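Local coordinates for methyltransferase small domain-containing protein (Thermoplasma acidophilum, PDB 1NE2) that is of unproven function but probably acts as an S-adenosylmethionine-dependent methyltransferase with a Rossmann-like fold, at residues Ala37-Leu41 against Ile64-Ser69; Ile50-Val55 against Ser69-Glu75; Val77-Ile82 against Val97-Asp103; Lys110-Met116 against Thr138-Ser144; Leu154-Phe158 against Ile192-Arg196. The contacts are given in a common frame with arbitrary orientation. Residues are numbered along the deposited sequence.

Contact 1 (Ala37-Leu41 against Ile64-Ser69); sequences AAYFL and ILACGS
Two helical segments, Ala37-Leu41 and Ile64-Ser69, cross at -52° with their axes 10.1 Å apart at closest approach. The register pairs Ala37 with Leu65 (CA-CA 6.5 Å) and Leu41 with Ser69 (CA-CA 6.9 Å). Apolar packing does the joining, and no hydrogen bond crosses. Ala37 CB sits 3.6 Å from Ile64 CD1 and 3.8 Å from Leu65 CD2; Phe40 (chi1 t) brings CE2 to 4.0 Å from Leu65 CD1, which lies at the ring edge. Both helices pack on one face of the central sheet of a Rossmann-like methyltransferase fold, where Phe40, Leu41 and Leu65 touch Ile115 of strand 111-116. Against the backbone, Leu41 in the mt rotamer lays CD1 3.5 Å from Gly68 CA and 3.8 Å from Leu65 O; a CB on Gly68 would clash with that methyl, so the glycine makes the groove. Within its helix, Ser69 (chi1 m) turns OG back to Leu65 O at 2.9 Å, while Leu41 CD2 approaches Ser69 OG to 3.8 Å. Cys67 faces elsewhere, disulfide-bonded to Cys94.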
# COMPACT_ATOMS: atom_id res chain seq x y z
N ALA B 37 3.81 13.48 -17.03
CA ALA B 37 3.55 12.75 -15.80
C ALA B 37 2.34 13.33 -15.08
O ALA B 37 1.49 12.58 -14.60
CB ALA B 37 4.78 12.80 -14.89
N ALA B 38 2.28 14.65 -14.99
CA ALA B 38 1.16 15.31 -14.33
C ALA B 38 -0.14 15.02 -15.08
O ALA B 38 -1.16 14.73 -14.46
CB ALA B 38 1.41 16.82 -14.27
N TYR B 39 -0.11 15.08 -16.41
CA TYR B 39 -1.31 14.82 -17.21
C TYR B 39 -1.84 13.41 -16.93
O TYR B 39 -3.04 13.22 -16.66
CB TYR B 39 -1.00 14.93 -18.71
CG TYR B 39 -2.18 14.60 -19.60
CD1 TYR B 39 -3.19 15.53 -19.81
CD2 TYR B 39 -2.29 13.36 -20.22
CE1 TYR B 39 -4.29 15.24 -20.61
CE2 TYR B 39 -3.39 13.06 -21.03
CZ TYR B 39 -4.38 14.00 -21.22
OH TYR B 39 -5.47 13.72 -22.01
N PHE B 40 -0.94 12.44 -17.02
CA PHE B 40 -1.26 11.03 -16.80
C PHE B 40 -1.86 10.81 -15.41
O PHE B 40 -2.92 10.18 -15.28
CB PHE B 40 0.03 10.22 -16.99
CG PHE B 40 -0.10 8.74 -16.71
CD1 PHE B 40 -1.05 7.96 -17.37
CD2 PHE B 40 0.79 8.13 -15.84
CE1 PHE B 40 -1.09 6.57 -17.17
CE2 PHE B 40 0.76 6.75 -15.64
CZ PHE B 40 -0.18 5.97 -16.31
N LEU B 41 -1.19 11.33 -14.38
CA LEU B 41 -1.66 11.17 -13.00
C LEU B 41 -3.00 11.84 -12.73
O LEU B 41 -3.83 11.29 -12.01
CB LEU B 41 -0.61 11.68 -12.01
CG LEU B 41 0.69 10.86 -11.94
CD1 LEU B 41 1.66 11.56 -10.98
CD2 LEU B 41 0.41 9.44 -11.46
N ILE B 64 9.13 9.76 -9.97
CA ILE B 64 8.18 10.82 -10.30
C ILE B 64 6.70 10.44 -10.22
O ILE B 64 5.89 11.18 -9.67
CB ILE B 64 8.49 11.44 -11.69
CG1 ILE B 64 7.62 12.67 -11.90
CG2 ILE B 64 8.28 10.41 -12.79
CD1 ILE B 64 7.93 13.44 -13.19
N LEU B 65 6.32 9.28 -10.76
CA LEU B 65 4.91 8.90 -10.71
C LEU B 65 4.44 8.54 -9.30
O LEU B 65 3.28 8.76 -8.96
CB LEU B 65 4.63 7.75 -11.69
CG LEU B 65 4.85 8.05 -13.18
CD1 LEU B 65 4.39 6.86 -14.01
CD2 LEU B 65 4.07 9.29 -13.59
N ALA B 66 5.35 8.02 -8.48
CA ALA B 66 5.00 7.65 -7.11
C ALA B 66 4.86 8.91 -6.27
O ALA B 66 3.90 9.05 -5.52
CB ALA B 66 6.09 6.74 -6.52
N CYS B 67 5.81 9.83 -6.41
CA CYS B 67 5.77 11.08 -5.68
C CYS B 67 4.50 11.83 -6.07
O CYS B 67 3.83 12.43 -5.22
CB CYS B 67 6.98 11.96 -6.01
SG CYS B 67 8.61 11.33 -5.47
N GLY B 68 4.18 11.81 -7.36
CA GLY B 68 2.99 12.49 -7.83
C GLY B 68 1.72 11.93 -7.23
O GLY B 68 0.78 12.68 -6.90
N SER B 69 1.66 10.61 -7.10
CA SER B 69 0.49 9.96 -6.52
C SER B 69 0.36 10.39 -5.07
O SER B 69 -0.74 10.64 -4.59
CB SER B 69 0.62 8.44 -6.59
OG SER B 69 0.63 8.00 -7.94

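Contact 2 (Ile50-Val55 against Ser69-Glu75); sequences IGGRSV and SYLLGAE
Gly52 N donates to Gly73 O at 3.1 Å and almost straight (176°), the better of two backbone hydrogen bonds here; Glu75 N to Arg53 O, 2.8 Å but bent to 129°, is weak. Between them Ala74 CA makes a CA-H...O contact of 3.3 Å with Ile50 O. Ile50-Arg53 is a type II beta turn, closed by Arg53 N to Ile50 O at 2.9 Å, with Gly52 at phi 70°. On the other segment, a Schellman motif ends the helix: Gly73 (phi 90°) donates from N to Tyr70 O at 3.1 Å, and Ala74 N reaches Ser69 O at 3.2 Å. Apolar contacts complete the join: Ile50 (mm) puts CG2 3.7 Å from Leu72 CB and 4.1 Å from Ala74 CB, and Val55 CG2 is also 4.1 Å from Ala74 CB. Glu75 carries its carboxylate to Tyr111 of the second subunit. In this beta-alpha-beta unit, the exit of helix 64-71 is thus tied to the entry of strand 54-58, with Ile50 and Leu72 also packing on helix 34-46.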
# COMPACT_ATOMS: atom_id res chain seq x y z
N ILE B 50 -6.78 7.58 -7.30
CA ILE B 50 -5.57 8.01 -6.58
C ILE B 50 -5.97 8.44 -5.18
O ILE B 50 -5.55 7.83 -4.20
CB ILE B 50 -4.85 9.20 -7.25
CG1 ILE B 50 -4.31 8.80 -8.62
CG2 ILE B 50 -3.70 9.67 -6.34
CD1 ILE B 50 -3.17 7.80 -8.58
N GLY B 51 -6.79 9.48 -5.10
CA GLY B 51 -7.23 9.99 -3.81
C GLY B 51 -7.83 8.96 -2.87
O GLY B 51 -8.83 8.32 -3.19
N GLY B 52 -7.22 8.82 -1.69
CA GLY B 52 -7.71 7.87 -0.70
C GLY B 52 -7.51 6.41 -1.07
O GLY B 52 -8.14 5.53 -0.49
N ARG B 53 -6.64 6.16 -2.03
CA ARG B 53 -6.39 4.79 -2.48
C ARG B 53 -5.00 4.30 -2.13
O ARG B 53 -4.10 5.09 -1.85
CB ARG B 53 -6.54 4.72 -4.01
CG ARG B 53 -7.84 5.25 -4.56
CD ARG B 53 -9.05 4.47 -4.05
NE ARG B 53 -10.25 4.87 -4.79
CZ ARG B 53 -11.49 4.51 -4.47
NH1 ARG B 53 -11.72 3.73 -3.42
NH2 ARG B 53 -12.52 4.96 -5.19
N SER B 54 -4.84 2.98 -2.13
CA SER B 54 -3.52 2.41 -1.90
C SER B 54 -2.98 2.26 -3.33
O SER B 54 -3.64 1.67 -4.20
CB SER B 54 -3.62 1.06 -1.18
OG SER B 54 -4.48 0.17 -1.85
N VAL B 55 -1.79 2.79 -3.58
CA VAL B 55 -1.21 2.78 -4.91
C VAL B 55 0.17 2.16 -4.95
O VAL B 55 0.96 2.33 -4.04
CB VAL B 55 -1.07 4.24 -5.44
CG1 VAL B 55 -0.38 4.26 -6.81
CG2 VAL B 55 -2.44 4.90 -5.51
N SER B 69 1.66 10.61 -7.10
CA SER B 69 0.49 9.96 -6.52
C SER B 69 0.36 10.39 -5.07
O SER B 69 -0.74 10.64 -4.59
CB SER B 69 0.62 8.44 -6.59
OG SER B 69 0.63 8.00 -7.94
N TYR B 70 1.49 10.48 -4.39
CA TYR B 70 1.51 10.90 -2.99
C TYR B 70 1.05 12.35 -2.89
O TYR B 70 0.25 12.70 -2.01
CB TYR B 70 2.93 10.77 -2.44
CG TYR B 70 3.09 11.15 -0.99
CD1 TYR B 70 2.60 10.32 0.02
CD2 TYR B 70 3.74 12.32 -0.63
CE1 TYR B 70 2.77 10.67 1.37
CE2 TYR B 70 3.91 12.67 0.71
CZ TYR B 70 3.43 11.84 1.70
OH TYR B 70 3.62 12.19 3.02
N LEU B 71 1.55 13.19 -3.78
CA LEU B 71 1.17 14.60 -3.79
C LEU B 71 -0.32 14.79 -4.09
O LEU B 71 -0.92 15.79 -3.68
CB LEU B 71 2.01 15.37 -4.81
CG LEU B 71 3.50 15.42 -4.43
CD1 LEU B 71 4.33 15.85 -5.64
CD2 LEU B 71 3.68 16.38 -3.27
N LEU B 72 -0.92 13.84 -4.81
CA LEU B 72 -2.34 13.92 -5.14
C LEU B 72 -3.25 13.38 -4.04
O LEU B 72 -4.47 13.28 -4.21
CB LEU B 72 -2.62 13.21 -6.47
CG LEU B 72 -2.20 14.00 -7.71
CD1 LEU B 72 -2.37 13.14 -8.95
CD2 LEU B 72 -3.07 15.26 -7.82
N GLY B 73 -2.67 13.01 -2.90
CA GLY B 73 -3.48 12.53 -1.80
C GLY B 73 -3.78 11.05 -1.69
O GLY B 73 -4.79 10.67 -1.08
N ALA B 74 -2.93 10.21 -2.28
CA ALA B 74 -3.12 8.77 -2.18
C ALA B 74 -3.04 8.41 -0.69
O ALA B 74 -2.29 9.04 0.07
CB ALA B 74 -2.03 8.03 -2.96
N GLU B 75 -3.81 7.42 -0.27
CA GLU B 75 -3.79 7.03 1.13
C GLU B 75 -2.45 6.38 1.48
O GLU B 75 -1.90 6.59 2.56
CB GLU B 75 -4.94 6.07 1.40
CG GLU B 75 -5.08 5.67 2.85
CD GLU B 75 -6.39 4.97 3.10
OE1 GLU B 75 -7.43 5.66 3.14
OE2 GLU B 75 -6.39 3.73 3.21

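Contact 3 (Val77-Ile82 against Val97-Asp103); sequences VTAFDI and VNFMVAD
Asn98 is the centre of an inverse gamma turn (phi/psi -84/86°) where its strand begins, yet it takes a full part in the ladder. Its ND2 donates to Thr78 OG1 at 3.1 Å, linking two bridged neighbours whose side chains lie on the same face; the same ND2 also reaches Glu75 O of the second subunit. The strands run parallel, axes 4.7 Å apart at 20°, in the register Thr78-Asn98, Ala79-Phe99, Phe80-Met100 and Asp81-Val101. Backbone bonds alternate across them: Asn98 N to Val77 O 2.9 Å, Ala79 N to Asn98 O 2.9 Å, Met100 N to Ala79 O 3.0 Å, a weak Asp81 N to Met100 O of 3.3 Å, and Ala102 N to Asp81 O 2.9 Å. On the face of Thr78 and Phe80, selenomethionine Met100 (chi1 p, chi2 t, chi3 p) folds back so that CE lies 3.5 Å from Thr78 CG2, while its CG is 3.7 Å from Phe80 CB. On the other face Ala79 CB meets Phe99 CD1 at 3.6 Å and Val97 CG1 at 4.2 Å. Asp81 ends its strand bonded to Gly61 N and Asp83 N, close to a possible Rossmann-type glycine-rich loop. The two strands are joined by helix 84-93 in a beta-alpha-beta unit; strand 98-101 is outermost in this chain's sheet, and strand 76-81 pairs on its other side with strand 54-58, with helix 64-71 packed over Ala79 and Phe99.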
# COMPACT_ATOMS: atom_id res chain seq x y z
N VAL B 77 1.30 4.92 -0.71
CA VAL B 77 1.99 4.74 -1.98
C VAL B 77 3.21 3.85 -1.78
O VAL B 77 4.02 4.08 -0.88
CB VAL B 77 2.46 6.09 -2.58
CG1 VAL B 77 3.09 5.84 -3.95
CG2 VAL B 77 1.29 7.06 -2.72
N THR B 78 3.31 2.83 -2.61
CA THR B 78 4.44 1.91 -2.55
C THR B 78 5.03 1.96 -3.95
O THR B 78 4.31 2.10 -4.93
CB THR B 78 3.95 0.50 -2.17
OG1 THR B 78 3.52 0.51 -0.79
CG2 THR B 78 5.05 -0.53 -2.35
N ALA B 79 6.35 1.89 -4.05
CA ALA B 79 6.99 1.96 -5.36
C ALA B 79 8.26 1.14 -5.35
O ALA B 79 8.98 1.13 -4.36
CB ALA B 79 7.30 3.42 -5.70
N PHE B 80 8.55 0.47 -6.46
CA PHE B 80 9.73 -0.37 -6.52
C PHE B 80 10.47 -0.27 -7.85
O PHE B 80 9.90 0.11 -8.87
CB PHE B 80 9.34 -1.83 -6.26
CG PHE B 80 8.52 -2.45 -7.36
CD1 PHE B 80 9.13 -3.11 -8.42
CD2 PHE B 80 7.13 -2.38 -7.32
CE1 PHE B 80 8.36 -3.70 -9.43
CE2 PHE B 80 6.35 -2.97 -8.32
CZ PHE B 80 6.97 -3.63 -9.38
N ASP B 81 11.75 -0.62 -7.81
CA ASP B 81 12.60 -0.60 -8.99
C ASP B 81 13.70 -1.60 -8.71
O ASP B 81 14.05 -1.85 -7.56
CB ASP B 81 13.23 0.78 -9.21
CG ASP B 81 13.72 0.97 -10.63
OD1 ASP B 81 12.95 1.50 -11.46
OD2 ASP B 81 14.87 0.58 -10.94
N ILE B 82 14.25 -2.19 -9.77
CA ILE B 82 15.31 -3.16 -9.60
C ILE B 82 16.64 -2.47 -9.31
O ILE B 82 17.54 -3.07 -8.72
CB ILE B 82 15.46 -4.02 -10.88
CG1 ILE B 82 16.50 -5.13 -10.65
CG2 ILE B 82 15.86 -3.13 -12.05
CD1 ILE B 82 16.11 -6.10 -9.56
N VAL B 97 6.73 8.25 0.58
CA VAL B 97 6.44 7.06 -0.22
C VAL B 97 7.24 5.85 0.24
O VAL B 97 8.41 5.98 0.63
CB VAL B 97 6.75 7.31 -1.70
CG1 VAL B 97 6.72 5.99 -2.47
CG2 VAL B 97 5.74 8.30 -2.29
N ASN B 98 6.61 4.69 0.20
CA ASN B 98 7.25 3.44 0.58
C ASN B 98 8.05 2.90 -0.61
O ASN B 98 7.54 2.11 -1.40
CB ASN B 98 6.17 2.44 1.03
CG ASN B 98 6.74 1.06 1.32
OD1 ASN B 98 7.87 0.92 1.81
ND2 ASN B 98 5.95 0.03 1.04
N PHE B 99 9.29 3.36 -0.75
CA PHE B 99 10.17 2.92 -1.83
C PHE B 99 10.95 1.68 -1.44
O PHE B 99 11.36 1.52 -0.29
CB PHE B 99 11.17 4.03 -2.19
CG PHE B 99 10.58 5.15 -3.00
CD1 PHE B 99 10.20 4.95 -4.32
CD2 PHE B 99 10.42 6.41 -2.43
CE1 PHE B 99 9.68 5.99 -5.08
CE2 PHE B 99 9.90 7.46 -3.18
CZ PHE B 99 9.53 7.25 -4.50
N MSE B 100 11.17 0.79 -2.41
CA MSE B 100 11.91 -0.43 -2.16
C MSE B 100 12.59 -0.94 -3.42
O MSE B 100 12.13 -0.69 -4.53
CB MSE B 100 10.96 -1.51 -1.65
CG MSE B 100 9.78 -1.74 -2.58
SE MSE B 100 8.52 -3.03 -1.92
CE MSE B 100 7.69 -1.93 -0.57
N VAL B 101 13.71 -1.63 -3.23
CA VAL B 101 14.43 -2.22 -4.35
C VAL B 101 13.83 -3.61 -4.46
O VAL B 101 13.74 -4.33 -3.47
CB VAL B 101 15.95 -2.34 -4.06
CG1 VAL B 101 16.64 -3.01 -5.23
CG2 VAL B 101 16.54 -0.97 -3.81
N ALA B 102 13.38 -3.99 -5.65
CA ALA B 102 12.79 -5.31 -5.83
C ALA B 102 12.54 -5.66 -7.28
O ALA B 102 12.38 -4.78 -8.12
CB ALA B 102 11.48 -5.40 -5.05
N ASP B 103 12.54 -6.96 -7.56
CA ASP B 103 12.24 -7.44 -8.89
C ASP B 103 10.71 -7.57 -8.85
O ASP B 103 10.14 -7.79 -7.78
CB ASP B 103 12.87 -8.81 -9.13
CG ASP B 103 12.50 -9.38 -10.48
OD1 ASP B 103 12.93 -8.81 -11.51
OD2 ASP B 103 11.78 -10.40 -10.52

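Contact 4 (Lys110-Met116 against Thr138-Ser144); sequences KYDTWIM and TSMWIYS
Trp114 (chi1 t, chi2 -73°) lies alongside Thr138, Ser139 and Ile142: CE3 is 3.9 Å from Thr138 CB, CD1 4.1 Å from Ile142 CG2, and its CB lies 3.3 Å from Ser139 OG. The two segments carry parallel strands of a beta-alpha-beta unit in a Rossmann-like sheet, linked by helix 126-138. Strands 113-116 and 142-144 run 13° apart, axes 4.8 Å, pairing Thr113 with Trp141, Trp114 with Ile142, Ile115 with Tyr143 and Met116 with Ser144. The ladder is Trp141 N to Asp112 O 2.9 Å, Trp114 N to Trp141 O 2.8 Å, Tyr143 N to Trp114 O 2.8 Å and Met116 N to Tyr143 O 3.1 Å. Both segments turn corners, at Asp112 (phi/psi -61/-50°) and at Met140-Trp141; before these, Tyr111 N donates to Thr138 O at 3.2 Å. Asp112 OD2 bonds Ser54 N of its own chain and Lys110 N of the second subunit. On the face opposite Trp114, Thr113 CG2 touches the edge of the Tyr143 ring, 3.8 Å from its CD2.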
# COMPACT_ATOMS: atom_id res chain seq x y z
N LYS B 110 -1.44 -6.47 -1.92
CA LYS B 110 -2.62 -6.01 -2.66
C LYS B 110 -2.71 -4.49 -2.59
O LYS B 110 -2.47 -3.89 -1.54
CB LYS B 110 -3.89 -6.63 -2.06
CG LYS B 110 -5.19 -6.10 -2.64
CD LYS B 110 -6.39 -6.73 -1.94
CE LYS B 110 -7.71 -6.16 -2.46
NZ LYS B 110 -7.93 -6.43 -3.91
N TYR B 111 -3.07 -3.87 -3.72
CA TYR B 111 -3.19 -2.41 -3.82
C TYR B 111 -4.37 -2.04 -4.72
O TYR B 111 -4.68 -2.78 -5.66
CB TYR B 111 -1.90 -1.83 -4.43
CG TYR B 111 -0.66 -2.20 -3.67
CD1 TYR B 111 -0.25 -1.44 -2.58
CD2 TYR B 111 0.06 -3.36 -3.98
CE1 TYR B 111 0.83 -1.82 -1.80
CE2 TYR B 111 1.15 -3.75 -3.20
CZ TYR B 111 1.53 -2.97 -2.10
OH TYR B 111 2.58 -3.33 -1.29
N ASP B 112 -5.01 -0.91 -4.46
CA ASP B 112 -6.13 -0.47 -5.29
C ASP B 112 -5.73 -0.24 -6.74
O ASP B 112 -6.37 -0.73 -7.69
CB ASP B 112 -6.70 0.86 -4.79
CG ASP B 112 -7.50 0.73 -3.53
OD1 ASP B 112 -8.54 0.06 -3.55
OD2 ASP B 112 -7.08 1.32 -2.50
N THR B 113 -4.65 0.52 -6.90
CA THR B 113 -4.17 0.96 -8.20
C THR B 113 -2.72 0.63 -8.51
O THR B 113 -1.84 0.84 -7.68
CB THR B 113 -4.36 2.48 -8.29
OG1 THR B 113 -5.71 2.81 -7.95
CG2 THR B 113 -4.03 3.00 -9.68
N TRP B 114 -2.49 0.10 -9.71
CA TRP B 114 -1.14 -0.24 -10.18
C TRP B 114 -0.78 0.70 -11.33
O TRP B 114 -1.55 0.85 -12.30
CB TRP B 114 -1.11 -1.69 -10.69
CG TRP B 114 0.16 -2.13 -11.40
CD1 TRP B 114 0.57 -1.77 -12.65
CD2 TRP B 114 1.12 -3.08 -10.92
NE1 TRP B 114 1.72 -2.45 -12.99
CE2 TRP B 114 2.08 -3.26 -11.94
CE3 TRP B 114 1.25 -3.80 -9.72
CZ2 TRP B 114 3.16 -4.13 -11.81
CZ3 TRP B 114 2.34 -4.68 -9.59
CH2 TRP B 114 3.28 -4.83 -10.63
N ILE B 115 0.38 1.34 -11.22
CA ILE B 115 0.86 2.25 -12.25
C ILE B 115 2.22 1.79 -12.76
O ILE B 115 3.08 1.39 -11.98
CB ILE B 115 1.04 3.69 -11.73
CG1 ILE B 115 -0.29 4.22 -11.19
CG2 ILE B 115 1.55 4.58 -12.85
CD1 ILE B 115 -0.15 5.54 -10.40
N MSE B 116 2.41 1.86 -14.07
CA MSE B 116 3.68 1.47 -14.67
C MSE B 116 3.98 2.31 -15.91
O MSE B 116 3.08 2.88 -16.53
CB MSE B 116 3.66 -0.02 -15.03
CG MSE B 116 2.67 -0.38 -16.12
SE MSE B 116 2.55 -2.29 -16.38
CE MSE B 116 4.19 -2.61 -17.33
N THR B 138 -2.20 -8.25 -8.58
CA THR B 138 -2.02 -7.27 -7.51
C THR B 138 -3.06 -6.17 -7.31
O THR B 138 -3.43 -5.86 -6.17
CB THR B 138 -0.65 -6.54 -7.70
OG1 THR B 138 0.42 -7.51 -7.70
CG2 THR B 138 -0.42 -5.53 -6.60
N SER B 139 -3.55 -5.58 -8.40
CA SER B 139 -4.47 -4.46 -8.28
C SER B 139 -5.78 -4.51 -9.05
O SER B 139 -5.91 -5.22 -10.04
CB SER B 139 -3.72 -3.18 -8.66
OG SER B 139 -2.48 -3.09 -7.98
N MSE B 140 -6.73 -3.71 -8.59
CA MSE B 140 -8.05 -3.62 -9.21
C MSE B 140 -8.03 -2.70 -10.43
O MSE B 140 -8.70 -2.98 -11.44
CB MSE B 140 -9.07 -3.11 -8.19
CG MSE B 140 -10.46 -2.91 -8.77
SE MSE B 140 -11.84 -2.98 -7.42
CE MSE B 140 -11.84 -1.14 -6.87
N TRP B 141 -7.27 -1.61 -10.35
CA TRP B 141 -7.17 -0.65 -11.44
C TRP B 141 -5.73 -0.58 -11.92
O TRP B 141 -4.82 -0.30 -11.14
CB TRP B 141 -7.65 0.73 -10.97
CG TRP B 141 -9.05 0.70 -10.45
CD1 TRP B 141 -9.46 0.44 -9.17
CD2 TRP B 141 -10.24 0.89 -11.22
NE1 TRP B 141 -10.83 0.45 -9.09
CE2 TRP B 141 -11.34 0.73 -10.34
CE3 TRP B 141 -10.50 1.18 -12.57
CZ2 TRP B 141 -12.67 0.85 -10.76
CZ3 TRP B 141 -11.82 1.30 -12.99
CH2 TRP B 141 -12.89 1.13 -12.09
N ILE B 142 -5.53 -0.83 -13.20
CA ILE B 142 -4.20 -0.88 -13.79
C ILE B 142 -3.99 0.17 -14.88
O ILE B 142 -4.79 0.28 -15.82
CB ILE B 142 -3.97 -2.31 -14.36
CG1 ILE B 142 -4.00 -3.31 -13.19
CG2 ILE B 142 -2.66 -2.39 -15.13
CD1 ILE B 142 -4.28 -4.75 -13.58
N TYR B 143 -2.90 0.93 -14.77
CA TYR B 143 -2.58 1.99 -15.72
C TYR B 143 -1.16 1.84 -16.25
O TYR B 143 -0.25 1.46 -15.51
CB TYR B 143 -2.71 3.35 -15.05
CG TYR B 143 -4.11 3.72 -14.64
CD1 TYR B 143 -4.95 4.41 -15.52
CD2 TYR B 143 -4.60 3.39 -13.37
CE1 TYR B 143 -6.25 4.77 -15.14
CE2 TYR B 143 -5.90 3.75 -12.99
CZ TYR B 143 -6.71 4.44 -13.88
OH TYR B 143 -7.97 4.83 -13.49
N SER B 144 -0.97 2.17 -17.52
CA SER B 144 0.35 2.08 -18.15
C SER B 144 0.52 3.19 -19.16
O SER B 144 -0.43 3.55 -19.87
CB SER B 144 0.51 0.73 -18.87
OG SER B 144 1.75 0.66 -19.56

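Contact 5 (Leu154-Phe158 against Ile192-Arg196); sequences LRREF and IFGVR
Leu154 opens the helical segment with its CB 3.5 Å from Phe193 CE2. Arg155 adds backbone and the base of its side chain, N at 3.7 Å and CB at 4.0 Å from Phe193 CZ; its guanidinium leads away to salt bridges with Asp152 and Glu167. Arg156 and Glu157 miss the strand and form a salt bridge, Arg156 NH2 to Glu157 OE1 2.8 Å. One turn on, with its N bonded to Leu154 O at 2.7 Å, Phe158 (chi1 m, chi2 -39°) turns its edge to the face of Phe193 (chi1 m, chi2 -70°) in a T-shaped pair, centroids 5.2 Å apart and planes at 64°. Val195 CG2 sits over the Phe158 ring, 4.1 Å from its centroid, a CH-pi contact. Helix and strand run nearly parallel, 9° apart with axes 10.2 Å distant: helix 151-161 belongs to the helix layer on one face of the alpha/beta sheet and packs on antiparallel strand 187-197 through Phe193 and Val195. With no hydrogen bond across it, the interface depends on aromatic and aliphatic packing.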
# COMPACT_ATOMS: atom_id res chain seq x y z
N LEU B 154 -0.34 -4.91 -25.87
CA LEU B 154 -0.91 -4.50 -24.59
C LEU B 154 -2.43 -4.54 -24.58
O LEU B 154 -3.03 -5.05 -23.63
CB LEU B 154 -0.41 -3.11 -24.21
CG LEU B 154 1.07 -3.05 -23.85
CD1 LEU B 154 1.46 -1.63 -23.49
CD2 LEU B 154 1.36 -3.99 -22.68
N ARG B 155 -3.07 -4.02 -25.63
CA ARG B 155 -4.52 -4.03 -25.69
C ARG B 155 -5.04 -5.46 -25.62
O ARG B 155 -5.98 -5.76 -24.89
CB ARG B 155 -5.00 -3.37 -26.99
CG ARG B 155 -6.51 -3.34 -27.15
CD ARG B 155 -6.89 -2.64 -28.44
NE ARG B 155 -6.17 -3.19 -29.59
CZ ARG B 155 -5.31 -2.50 -30.34
NH1 ARG B 155 -5.07 -1.22 -30.07
NH2 ARG B 155 -4.70 -3.09 -31.35
N ARG B 156 -4.39 -6.35 -26.37
CA ARG B 156 -4.79 -7.76 -26.39
C ARG B 156 -4.70 -8.34 -24.98
O ARG B 156 -5.67 -8.90 -24.47
CB ARG B 156 -3.88 -8.56 -27.32
CG ARG B 156 -4.34 -9.98 -27.58
CD ARG B 156 -3.24 -10.80 -28.24
NE ARG B 156 -2.25 -11.25 -27.27
CZ ARG B 156 -1.09 -11.81 -27.58
NH1 ARG B 156 -0.76 -11.99 -28.86
NH2 ARG B 156 -0.25 -12.20 -26.63
N GLU B 157 -3.53 -8.20 -24.36
CA GLU B 157 -3.30 -8.73 -23.02
C GLU B 157 -4.20 -8.11 -21.95
O GLU B 157 -4.74 -8.82 -21.11
CB GLU B 157 -1.83 -8.55 -22.63
CG GLU B 157 -0.85 -9.40 -23.43
CD GLU B 157 -1.25 -10.87 -23.46
OE1 GLU B 157 -1.79 -11.32 -24.49
OE2 GLU B 157 -1.02 -11.57 -22.45
N PHE B 158 -4.34 -6.78 -21.97
CA PHE B 158 -5.17 -6.12 -20.97
C PHE B 158 -6.65 -6.50 -21.10
O PHE B 158 -7.32 -6.76 -20.11
CB PHE B 158 -5.04 -4.59 -21.08
CG PHE B 158 -3.70 -4.06 -20.63
CD1 PHE B 158 -3.05 -4.60 -19.53
CD2 PHE B 158 -3.12 -2.97 -21.28
CE1 PHE B 158 -1.84 -4.08 -19.07
CE2 PHE B 158 -1.91 -2.44 -20.83
CZ PHE B 158 -1.27 -2.99 -19.73
N ILE B 192 -1.51 5.55 -23.51
CA ILE B 192 -1.95 5.47 -22.12
C ILE B 192 -3.07 4.45 -22.04
O ILE B 192 -4.06 4.55 -22.77
CB ILE B 192 -2.49 6.83 -21.61
CG1 ILE B 192 -1.34 7.83 -21.45
CG2 ILE B 192 -3.23 6.63 -20.28
CD1 ILE B 192 -1.81 9.23 -21.07
N PHE B 193 -2.91 3.47 -21.16
CA PHE B 193 -3.91 2.43 -20.94
C PHE B 193 -4.47 2.55 -19.53
O PHE B 193 -3.73 2.81 -18.59
CB PHE B 193 -3.29 1.04 -21.10
CG PHE B 193 -3.24 0.55 -22.51
CD1 PHE B 193 -4.41 0.22 -23.18
CD2 PHE B 193 -2.02 0.44 -23.18
CE1 PHE B 193 -4.36 -0.23 -24.51
CE2 PHE B 193 -1.97 0.00 -24.51
CZ PHE B 193 -3.14 -0.33 -25.17
N GLY B 194 -5.78 2.35 -19.42
CA GLY B 194 -6.48 2.36 -18.14
C GLY B 194 -7.31 1.10 -18.21
O GLY B 194 -8.11 0.95 -19.14
N VAL B 195 -7.14 0.19 -17.25
CA VAL B 195 -7.86 -1.08 -17.26
C VAL B 195 -8.47 -1.46 -15.91
O VAL B 195 -7.85 -1.24 -14.86
CB VAL B 195 -6.91 -2.24 -17.68
CG1 VAL B 195 -7.72 -3.48 -18.04
CG2 VAL B 195 -6.01 -1.82 -18.83
N ARG B 196 -9.68 -2.01 -15.94
CA ARG B 196 -10.33 -2.46 -14.71
C ARG B 196 -10.14 -3.98 -14.64
O ARG B 196 -10.59 -4.70 -15.52
CB ARG B 196 -11.82 -2.13 -14.71
CG ARG B 196 -12.57 -2.66 -13.49
CD ARG B 196 -11.98 -2.12 -12.20
NE ARG B 196 -12.82 -2.43 -11.03
CZ ARG B 196 -12.94 -3.63 -10.49
NH1 ARG B 196 -12.28 -4.67 -10.99
NH2 ARG B 196 -13.75 -3.81 -9.45

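Overall arrangement
Contacts 1 and 2 cross along the chain and share Ser69; contacts 3, 4 and 5 follow in series. All gather round one mixed sheet, ordered 98-101, 76-81, 54-58, 111-116, 142-147, 187-197, 162-173. Contact 3 lies toward one side and contact 5 toward the other, centres about 23 Å apart, with contacts 2 and 4 (centres about 12 Å apart) between. Val55 O to Thr78 N (2.8 Å) joins contacts 2 and 3, Ser54 O to Thr113 N (3.1 Å) contacts 2 and 4, and Ile142 O to Val195 N (2.8 Å) contacts 4 and 5. Ile115 packs contact 4 on contact 1. Contacts 2, 3 and 4 also meet the second subunit, so the Rossmann-like core takes part in dimer formation.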